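Local coordinates for beta-1,4-galactanase (Thielavia heterothallica, PDB 1HJS), which hydrolyses the (1->4)-beta-D-galactosidic linkages of type I arabinogalactans, as a fungal family 53 glycoside hydrolase of clan GH-A, at residues A1-V7 and V328-I332; S21-G27 and F316-A322; Y214-S218 and L306-C310. One frame throughout, in Å; residues are numbered along the deposited sequence.

Contact 1. Residues A1-V7 and V328-I332. With SO4 (sulfate ion), chain H.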
loop_
_atom_site.group_PDB
_atom_site.type_symbol
_atom_site.label_atom_id
_atom_site.label_comp_id
_atom_site.label_asym_id
_atom_site.label_seq_id
_atom_site.Cartn_x
_atom_site.Cartn_y
_atom_site.Cartn_z
ATOM N N ALA A 1 -5.812 16.257 9.903
ATOM C CA ALA A 1 -4.373 16.433 9.558
ATOM C C ALA A 1 -4.020 15.680 8.277
ATOM O O ALA A 1 -3.585 16.283 7.294
ATOM C CB ALA A 1 -3.499 15.943 10.711
ATOM N N LEU A 2 -4.214 14.364 8.288
ATOM C CA LEU A 2 -3.909 13.539 7.122
ATOM C C LEU A 2 -4.907 13.730 5.990
ATOM O O LEU A 2 -6.110 13.843 6.218
ATOM C CB LEU A 2 -3.891 12.056 7.502
ATOM C CG LEU A 2 -2.778 11.558 8.420
ATOM C CD1 LEU A 2 -2.997 10.078 8.710
ATOM C CD2 LEU A 2 -1.423 11.787 7.761
ATOM N N THR A 3 -4.399 13.752 4.765
ATOM C CA THR A 3 -5.253 13.899 3.599
ATOM C C THR A 3 -5.903 12.551 3.319
ATOM O O THR A 3 -7.098 12.466 3.028
ATOM C CB THR A 3 -4.434 14.323 2.368
ATOM O OG1 THR A 3 -3.900 15.631 2.588
ATOM C CG2 THR A 3 -5.303 14.332 1.116
ATOM N N TYR A 4 -5.100 11.498 3.427
ATOM C CA TYR A 4 -5.576 10.144 3.176
ATOM C C TYR A 4 -5.618 9.321 4.450
ATOM O O TYR A 4 -4.585 9.075 5.071
ATOM C CB TYR A 4 -4.662 9.449 2.166
ATOM C CG TYR A 4 -4.459 10.236 0.890
ATOM C CD1 TYR A 4 -5.432 10.249 -0.114
ATOM C CD2 TYR A 4 -3.313 11.006 0.707
ATOM C CE1 TYR A 4 -5.265 11.020 -1.267
ATOM C CE2 TYR A 4 -3.138 11.779 -0.438
ATOM C CZ TYR A 4 -4.119 11.784 -1.418
ATOM O OH TYR A 4 -3.956 12.571 -2.528
ATOM N N ARG A 5 -6.819 8.918 4.842
ATOM C CA ARG A 5 -7.010 8.080 6.021
ATOM C C ARG A 5 -7.550 6.798 5.414
ATOM O O ARG A 5 -8.732 6.716 5.089
ATOM C CB ARG A 5 -8.056 8.688 6.963
ATOM C CG ARG A 5 -7.704 10.066 7.510
ATOM C CD ARG A 5 -8.749 10.521 8.527
ATOM N NE ARG A 5 -10.091 10.519 7.948
ATOM C CZ ARG A 5 -10.574 11.487 7.176
ATOM N NH1 ARG A 5 -9.830 12.549 6.894
ATOM N NH2 ARG A 5 -11.794 11.385 6.668
ATOM N N GLY A 6 -6.698 5.797 5.234
ATOM C CA GLY A 6 -7.204 4.590 4.616
ATOM C C GLY A 6 -6.786 3.228 5.115
ATOM O O GLY A 6 -6.077 3.078 6.113
ATOM N N VAL A 7 -7.274 2.225 4.397
ATOM C CA VAL A 7 -6.970 0.837 4.681
ATOM C C VAL A 7 -6.880 0.141 3.336
ATOM O O VAL A 7 -7.433 0.618 2.337
ATOM C CB VAL A 7 -8.096 0.140 5.503
ATOM C CG1 VAL A 7 -8.362 0.901 6.787
ATOM C CG2 VAL A 7 -9.374 0.023 4.660
ATOM N N VAL A 328 -10.675 4.858 14.911
ATOM C CA VAL A 328 -9.472 5.678 14.987
ATOM C C VAL A 328 -9.348 6.586 13.766
ATOM O O VAL A 328 -8.814 7.691 13.847
ATOM C CB VAL A 328 -8.196 4.798 15.100
ATOM C CG1 VAL A 328 -7.960 4.036 13.805
ATOM C CG2 VAL A 328 -6.992 5.669 15.445
ATOM N N PHE A 329 -9.862 6.124 12.631
ATOM C CA PHE A 329 -9.786 6.908 11.404
ATOM C C PHE A 329 -10.608 8.192 11.454
ATOM O O PHE A 329 -10.517 9.038 10.561
ATOM C CB PHE A 329 -10.186 6.030 10.221
ATOM C CG PHE A 329 -9.234 4.895 9.986
ATOM C CD1 PHE A 329 -7.975 5.133 9.433
ATOM C CD2 PHE A 329 -9.561 3.605 10.379
ATOM C CE1 PHE A 329 -7.057 4.098 9.279
ATOM C CE2 PHE A 329 -8.653 2.563 10.232
ATOM C CZ PHE A 329 -7.394 2.812 9.680
ATOM N N GLN A 330 -11.397 8.340 12.512
ATOM C CA GLN A 330 -12.207 9.539 12.697
ATOM C C GLN A 330 -11.411 10.584 13.475
ATOM O O GLN A 330 -11.843 11.729 13.603
ATOM C CB GLN A 330 -13.468 9.214 13.505
ATOM C CG GLN A 330 -14.524 8.408 12.772
ATOM C CD GLN A 330 -15.699 8.050 13.663
ATOM O OE1 GLN A 330 -16.757 7.633 13.183
ATOM N NE2 GLN A 330 -15.519 8.199 14.969
ATOM N N ARG A 331 -10.249 10.190 13.988
ATOM C CA ARG A 331 -9.453 11.089 14.814
ATOM C C ARG A 331 -8.042 11.426 14.341
ATOM O O ARG A 331 -7.254 11.964 15.119
ATOM C CB ARG A 331 -9.379 10.515 16.233
ATOM C CG ARG A 331 -10.737 10.107 16.804
ATOM C CD ARG A 331 -10.626 9.655 18.256
ATOM N NE ARG A 331 -9.962 8.361 18.408
ATOM C CZ ARG A 331 -10.558 7.184 18.238
ATOM N NH1 ARG A 331 -11.842 7.126 17.905
ATOM N NH2 ARG A 331 -9.875 6.062 18.418
ATOM N N ILE A 332 -7.722 11.126 13.085
ATOM C CA ILE A 332 -6.385 11.412 12.561
ATOM C C ILE A 332 -6.399 12.247 11.283
ATOM O O ILE A 332 -7.501 12.586 10.814
ATOM C CB ILE A 332 -5.608 10.107 12.283
ATOM C CG1 ILE A 332 -6.350 9.262 11.247
ATOM C CG2 ILE A 332 -5.423 9.331 13.579
ATOM C CD1 ILE A 332 -5.638 7.983 10.871
ATOM O OXT ILE A 332 -5.301 12.558 10.767
HETATM S S SO4 H . -12.178 14.149 4.188
HETATM O O1 SO4 H . -12.780 15.591 4.621
HETATM O O2 SO4 H . -10.740 14.323 4.229
HETATM O O3 SO4 H . -12.608 13.228 5.000
HETATM O O4 SO4 H . -12.602 14.017 2.820
HETATM O O HOH W 1 -7.698 13.795 8.237
#

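Contact 2. Residues S21-G27 and F316-A322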
loop_
_atom_site.group_PDB
_atom_site.type_symbol
_atom_site.label_atom_id
_atom_site.label_comp_id
_atom_site.label_asym_id
_atom_site.label_seq_id
_atom_site.Cartn_x
_atom_site.Cartn_y
_atom_site.Cartn_z
ATOM N N SER A 21 -19.609 -12.160 6.755
ATOM C CA SER A 21 -20.672 -11.165 6.786
ATOM C C SER A 21 -20.194 -10.050 7.699
ATOM O O SER A 21 -20.183 -10.207 8.918
ATOM C CB SER A 21 -21.957 -11.777 7.342
ATOM O OG SER A 21 -22.922 -10.768 7.574
ATOM N N TYR A 22 -19.795 -8.928 7.112
ATOM C CA TYR A 22 -19.291 -7.811 7.894
ATOM C C TYR A 22 -20.363 -7.026 8.626
ATOM O O TYR A 22 -21.462 -6.809 8.113
ATOM C CB TYR A 22 -18.468 -6.886 7.000
ATOM C CG TYR A 22 -17.179 -7.527 6.539
ATOM C CD1 TYR A 22 -16.156 -7.806 7.448
ATOM C CD2 TYR A 22 -16.987 -7.874 5.202
ATOM C CE1 TYR A 22 -14.968 -8.415 7.035
ATOM C CE2 TYR A 22 -15.805 -8.483 4.778
ATOM C CZ TYR A 22 -14.798 -8.749 5.700
ATOM O OH TYR A 22 -13.615 -9.329 5.281
ATOM N N LYS A 23 -20.021 -6.595 9.834
ATOM C CA LYS A 23 -20.944 -5.850 10.672
ATOM C C LYS A 23 -20.268 -4.641 11.279
ATOM O O LYS A 23 -19.057 -4.652 11.545
ATOM C CB LYS A 23 -21.469 -6.763 11.781
ATOM C CG LYS A 23 -21.947 -8.112 11.262
ATOM C CD LYS A 23 -22.243 -9.082 12.392
ATOM C CE LYS A 23 -22.608 -10.463 11.860
ATOM N NZ LYS A 23 -21.478 -11.125 11.149
ATOM N N ASN A 24 -21.069 -3.601 11.488
ATOM C CA ASN A 24 -20.579 -2.375 12.084
ATOM C C ASN A 24 -20.380 -2.620 13.570
ATOM O O ASN A 24 -20.664 -3.708 14.068
ATOM C CB ASN A 24 -21.575 -1.227 11.873
ATOM C CG ASN A 24 -22.943 -1.507 12.486
ATOM O OD1 ASN A 24 -23.050 -1.987 13.617
ATOM N ND2 ASN A 24 -23.998 -1.188 11.740
ATOM N N THR A 25 -19.900 -1.601 14.271
ATOM C CA THR A 25 -19.651 -1.709 15.698
ATOM C C THR A 25 -20.882 -2.039 16.558
ATOM O O THR A 25 -20.731 -2.546 17.668
ATOM C CB THR A 25 -18.948 -0.431 16.213
ATOM O OG1 THR A 25 -19.638 0.730 15.735
ATOM C CG2 THR A 25 -17.507 -0.388 15.714
ATOM N N ASN A 26 -22.088 -1.764 16.060
ATOM C CA ASN A 26 -23.309 -2.085 16.812
ATOM C C ASN A 26 -23.650 -3.543 16.546
ATOM O O ASN A 26 -24.557 -4.106 17.161
ATOM C CB ASN A 26 -24.520 -1.272 16.341
ATOM C CG ASN A 26 -24.268 0.215 16.309
ATOM O OD1 ASN A 26 -24.639 0.883 15.344
ATOM N ND2 ASN A 26 -23.663 0.750 17.363
ATOM N N GLY A 27 -22.940 -4.143 15.600
ATOM C CA GLY A 27 -23.205 -5.524 15.262
ATOM C C GLY A 27 -24.239 -5.640 14.156
ATOM O O GLY A 27 -24.825 -6.704 13.962
ATOM N N PHE A 316 -11.255 -6.467 13.077
ATOM C CA PHE A 316 -12.607 -7.023 13.058
ATOM C C PHE A 316 -12.604 -8.330 13.846
ATOM O O PHE A 316 -11.590 -9.027 13.891
ATOM C CB PHE A 316 -13.057 -7.319 11.622
ATOM C CG PHE A 316 -13.480 -6.103 10.849
ATOM C CD1 PHE A 316 -12.543 -5.168 10.422
ATOM C CD2 PHE A 316 -14.823 -5.890 10.555
ATOM C CE1 PHE A 316 -12.935 -4.035 9.714
ATOM C CE2 PHE A 316 -15.230 -4.760 9.847
ATOM C CZ PHE A 316 -14.283 -3.827 9.424
ATOM N N SER A 317 -13.736 -8.666 14.458
ATOM C CA SER A 317 -13.834 -9.910 15.220
ATOM C C SER A 317 -13.843 -11.068 14.233
ATOM O O SER A 317 -13.992 -10.863 13.029
ATOM C CB SER A 317 -15.130 -9.947 16.038
ATOM O OG SER A 317 -16.247 -10.125 15.193
ATOM N N GLN A 318 -13.696 -12.288 14.739
ATOM C CA GLN A 318 -13.695 -13.449 13.861
ATOM C C GLN A 318 -15.065 -13.707 13.246
ATOM O O GLN A 318 -15.196 -14.524 12.336
ATOM C CB GLN A 318 -13.195 -14.684 14.612
ATOM C CG GLN A 318 -11.688 -14.669 14.833
ATOM C CD GLN A 318 -10.905 -14.646 13.522
ATOM O OE1 GLN A 318 -10.941 -15.605 12.750
ATOM N NE2 GLN A 318 -10.204 -13.546 13.265
ATOM N N SER A 319 -16.081 -12.999 13.729
ATOM C CA SER A 319 -17.428 -13.148 13.186
ATOM C C SER A 319 -17.688 -12.048 12.157
ATOM O O SER A 319 -18.761 -11.990 11.556
ATOM C CB SER A 319 -18.477 -13.085 14.303
ATOM O OG SER A 319 -18.510 -11.807 14.911
ATOM N N GLY A 320 -16.705 -11.171 11.969
ATOM C CA GLY A 320 -16.841 -10.107 10.989
ATOM C C GLY A 320 -17.322 -8.763 11.499
ATOM O O GLY A 320 -17.695 -7.896 10.706
ATOM N N GLN A 321 -17.312 -8.572 12.814
ATOM C CA GLN A 321 -17.764 -7.308 13.380
ATOM C C GLN A 321 -16.605 -6.350 13.644
ATOM O O GLN A 321 -15.607 -6.715 14.262
ATOM C CB GLN A 321 -18.533 -7.553 14.679
ATOM C CG GLN A 321 -19.063 -6.283 15.320
ATOM C CD GLN A 321 -19.930 -6.560 16.534
ATOM O OE1 GLN A 321 -19.998 -7.692 17.017
ATOM N NE2 GLN A 321 -20.592 -5.524 17.041
ATOM N N ALA A 322 -16.749 -5.118 13.175
ATOM C CA ALA A 322 -15.712 -4.116 13.366
ATOM C C ALA A 322 -15.437 -3.913 14.850
ATOM O O ALA A 322 -16.364 -3.814 15.656
ATOM C CB ALA A 322 -16.135 -2.799 12.727
HETATM O O HOH W 2 -19.157 -13.643 9.248
#

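Contact 3. Residues Y214-S218 and L306-C310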
loop_
_atom_site.group_PDB
_atom_site.type_symbol
_atom_site.label_atom_id
_atom_site.label_comp_id
_atom_site.label_asym_id
_atom_site.label_seq_id
_atom_site.Cartn_x
_atom_site.Cartn_y
_atom_site.Cartn_z
ATOM N N TYR A 214 6.014 -1.647 9.675
ATOM C CA TYR A 214 5.487 -2.698 10.539
ATOM C C TYR A 214 6.359 -2.794 11.791
ATOM O O TYR A 214 7.578 -2.602 11.727
ATOM C CB TYR A 214 5.489 -4.032 9.795
ATOM C CG TYR A 214 4.441 -4.135 8.708
ATOM C CD1 TYR A 214 3.094 -4.305 9.026
ATOM C CD2 TYR A 214 4.798 -4.077 7.360
ATOM C CE1 TYR A 214 2.127 -4.420 8.030
ATOM C CE2 TYR A 214 3.833 -4.192 6.353
ATOM C CZ TYR A 214 2.505 -4.366 6.698
ATOM O OH TYR A 214 1.545 -4.508 5.719
ATOM N N PRO A 215 5.750 -3.100 12.942
ATOM C CA PRO A 215 6.516 -3.201 14.186
ATOM C C PRO A 215 7.044 -4.587 14.538
ATOM O O PRO A 215 7.827 -4.724 15.477
ATOM C CB PRO A 215 5.515 -2.716 15.222
ATOM C CG PRO A 215 4.236 -3.376 14.730
ATOM C CD PRO A 215 4.297 -3.124 13.216
ATOM N N PHE A 216 6.641 -5.606 13.788
ATOM C CA PHE A 216 7.035 -6.972 14.114
ATOM C C PHE A 216 7.988 -7.730 13.193
ATOM O O PHE A 216 7.979 -8.961 13.184
ATOM C CB PHE A 216 5.772 -7.813 14.331
ATOM C CG PHE A 216 4.666 -7.500 13.368
ATOM C CD1 PHE A 216 4.861 -7.616 11.995
ATOM C CD2 PHE A 216 3.424 -7.087 13.833
ATOM C CE1 PHE A 216 3.828 -7.324 11.093
ATOM C CE2 PHE A 216 2.386 -6.793 12.939
ATOM C CZ PHE A 216 2.592 -6.913 11.569
ATOM N N TYR A 217 8.812 -7.014 12.440
ATOM C CA TYR A 217 9.772 -7.662 11.548
ATOM C C TYR A 217 11.198 -7.248 11.892
ATOM O O TYR A 217 12.149 -7.654 11.222
ATOM C CB TYR A 217 9.480 -7.308 10.090
ATOM C CG TYR A 217 8.196 -7.903 9.563
ATOM C CD1 TYR A 217 7.956 -9.276 9.649
ATOM C CD2 TYR A 217 7.218 -7.099 8.977
ATOM C CE1 TYR A 217 6.776 -9.833 9.166
ATOM C CE2 TYR A 217 6.032 -7.646 8.491
ATOM C CZ TYR A 217 5.818 -9.011 8.588
ATOM O OH TYR A 217 4.651 -9.554 8.110
ATOM N N SER A 218 11.332 -6.442 12.943
ATOM C CA SER A 218 12.631 -5.944 13.385
ATOM C C SER A 218 12.444 -4.901 14.473
ATOM O O SER A 218 11.592 -4.021 14.359
ATOM C CB SER A 218 13.391 -5.311 12.215
ATOM O OG SER A 218 14.509 -4.565 12.678
ATOM N N LEU A 306 -2.064 -11.899 9.157
ATOM C CA LEU A 306 -1.676 -11.085 8.006
ATOM C C LEU A 306 -0.222 -11.301 7.588
ATOM O O LEU A 306 0.514 -10.340 7.369
ATOM C CB LEU A 306 -1.925 -9.605 8.309
ATOM C CG LEU A 306 -3.396 -9.236 8.543
ATOM C CD1 LEU A 306 -3.532 -7.754 8.869
ATOM C CD2 LEU A 306 -4.208 -9.586 7.296
ATOM N N GLY A 307 0.175 -12.565 7.483
ATOM C CA GLY A 307 1.526 -12.904 7.075
ATOM C C GLY A 307 2.637 -12.638 8.073
ATOM O O GLY A 307 3.804 -12.827 7.743
ATOM N N SER A 308 2.288 -12.199 9.279
ATOM C CA SER A 308 3.292 -11.917 10.306
ATOM C C SER A 308 3.324 -13.019 11.355
ATOM O O SER A 308 2.499 -13.927 11.332
ATOM C CB SER A 308 2.981 -10.598 11.011
ATOM O OG SER A 308 1.921 -10.773 11.935
ATOM N N SER A 309 4.273 -12.922 12.283
ATOM C CA SER A 309 4.408 -13.915 13.349
ATOM C C SER A 309 3.369 -13.681 14.446
ATOM O O SER A 309 3.135 -14.545 15.295
ATOM C CB SER A 309 5.822 -13.858 13.944
ATOM O OG SER A 309 6.068 -12.606 14.564
ATOM N N CYS A 310 2.742 -12.510 14.428
ATOM C CA CYS A 310 1.727 -12.186 15.425
ATOM C C CYS A 310 0.385 -12.805 15.040
ATOM O O CYS A 310 -0.067 -12.665 13.905
ATOM C CB CYS A 310 1.576 -10.676 15.550
ATOM S SG CYS A 310 2.901 -9.824 16.454
HETATM O O HOH W 3 6.648 -11.227 12.377
#

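Contact 1. Residues A1-V7 and V328-I332
The two ends of the chain meet here, and charge and polar groups do much of the joining. The C-terminal carboxylate accepts a hydrogen bond from the backbone of the other terminus, Leu2 N to Ile332 OXT at 3.3 Å and nearly straight, while the terminal amine, Ala1 N, forms a long salt bridge of 3.8 Å to the same Ile332 OXT. A water ties the other carboxylate oxygen into the contact: it donates to Leu2 O (2.6 Å) and to Ile332 O (2.9 Å) and accepts from Arg5 NH1 (2.8 Å). The guanidinium also holds a sulfate, probably from the crystallisation liquor, by a short bond from Arg5 NH2 to SO4 O3 (2.6 Å) and a weak one from Arg5 NH1 to SO4 O2 (3.3 Å).

Apolar contacts add to these polar ones. The Arg5 methylenes lie along Ile332, with Arg5 CD 3.8 Å from Ile332 CG1, and Leu2 CD1 is 4.0 Å from Ile332 CD1. Further along the strand, the Phe329 ring reaches Val7, whose CG1 is 3.6 Å from Phe329 CZ.

Strand 4-8 is the first of the (beta/alpha)8 barrel and pairs with the last, 290-296, through backbone bonds of Tyr4 and Gly6. Leu2 and Val328 pack on helix 270-285, so the C-terminal tail lies against the seam where the barrel closes.

Contact 2. Residues S21-G27 and F316-A322
Two irregular loops are joined by a single beta bridge between Lys23 and Gln321. Lys23 N donates to Gly320 O (2.8 Å) and Ala322 N to Lys23 O (2.9 Å), with Lys23 CA and Gln321 CA 4.4 Å apart.

The Lys23 side chain runs out through two trans torsions and then turns at chi4 (p), which folds its ammonium back over the backbone. There Lys23 NZ donates to Ser319 O (2.9 Å) in the opposing loop and to Ser21 O (2.7 Å) in its own; a water links Ser21 N to Ser319 O, at 2.9 Å from each. Gln321 is extended, chi1 and chi2 both t, and runs roughly crosswise to Lys23, so that its amide reaches the type I turn at Asn24-Gly27 and makes a weak hydrogen bond from Gln321 NE2 to Thr25 O (3.0 Å). Tyr22, with chi1 m, turns its ring edge toward the face of Phe316 in an offset edge-to-face pair, centroids 5.5 Å apart and planes at 75°; its hydroxyl is held by Ala299 O, and both rings touch Leu32 of helix 32-38.

Gly320 closes the type I turn from Ser317 with positive phi, and a CB there would clash with Ser21 O. In the p rotamer, Ser317 OG accepts from Gln321 N (3.0 Å) and shares a hydrogen bond with Ser319 OG (2.8 Å), bracing that turn.

The bridge lies at the edge of the TIM barrel, away from the catalytic glutamates, and joins the loop between helices 12-17 and 32-38 to the segment after the last barrel strand.

Contact 3. Residues Y214-S218 and L306-C310
Phe216 gives up the most surface in this contact, with Ser308 and Tyr217 next. The Phe216 ring receives Ser308 on one face: Ser308 CB stands 3.8 Å from the ring centroid and 26° off its normal, a CH-pi contact whose closest pair is Phe216 CE1 to Ser308 CB at 3.4 Å. Obliquely placed, Cys310 SG comes within 3.8 Å of Phe216 CD2, a sulfur-aromatic contact made by a cysteine that is disulfide-bonded to Cys252. Ser308 OG accepts from Cys310 N (3.1 Å) in an ST turn and also bonds to Asn305 O, which shapes the loop that faces the ring.

Tyr217 meets the same loop through its far end. Tyr217 OH lies 3.5 Å from Ser308 CB and 3.4 Å from Gly307 O, the latter at best a weak hydrogen bond. A water also bridges the two backbones, donating to Phe216 O (2.7 Å) and accepting from Ser309 N (2.9 Å).

These loops follow barrel strands 208-212 and 290-296, at the C-terminal end where TIM-barrel hydrolases of clan GH-A carry their active site. Tyr217 lies near both probable catalytic glutamates, and neighbouring Tyr214 OH is hydrogen-bonded to Glu245, the probable nucleophile, consistent with a place in the wall of the catalytic cleft.

Overall arrangement
Three segments that follow strand 290-296, the last of the barrel, each return to an earlier part of the chain: 306-310 meets the loop after strand 208-212; 316-322 meets the loop after helix 12-17; and 328-332 meets the N-terminus. The contacts are separate, their centres 20 to 23 Å apart and their nearest atoms about 7 Å (contacts 1 and 2), 9 Å (2 and 3) and 10 Å (1 and 3) apart, so none touches another. Contact 3 is next to the probable catalytic pair, the Tyr217 side chain being about 7 Å from those of Glu135 and Glu245. In contact 1, Val7 approaches Glu245 to about 10 Å between side chains, whereas contact 2 lies away from the active site.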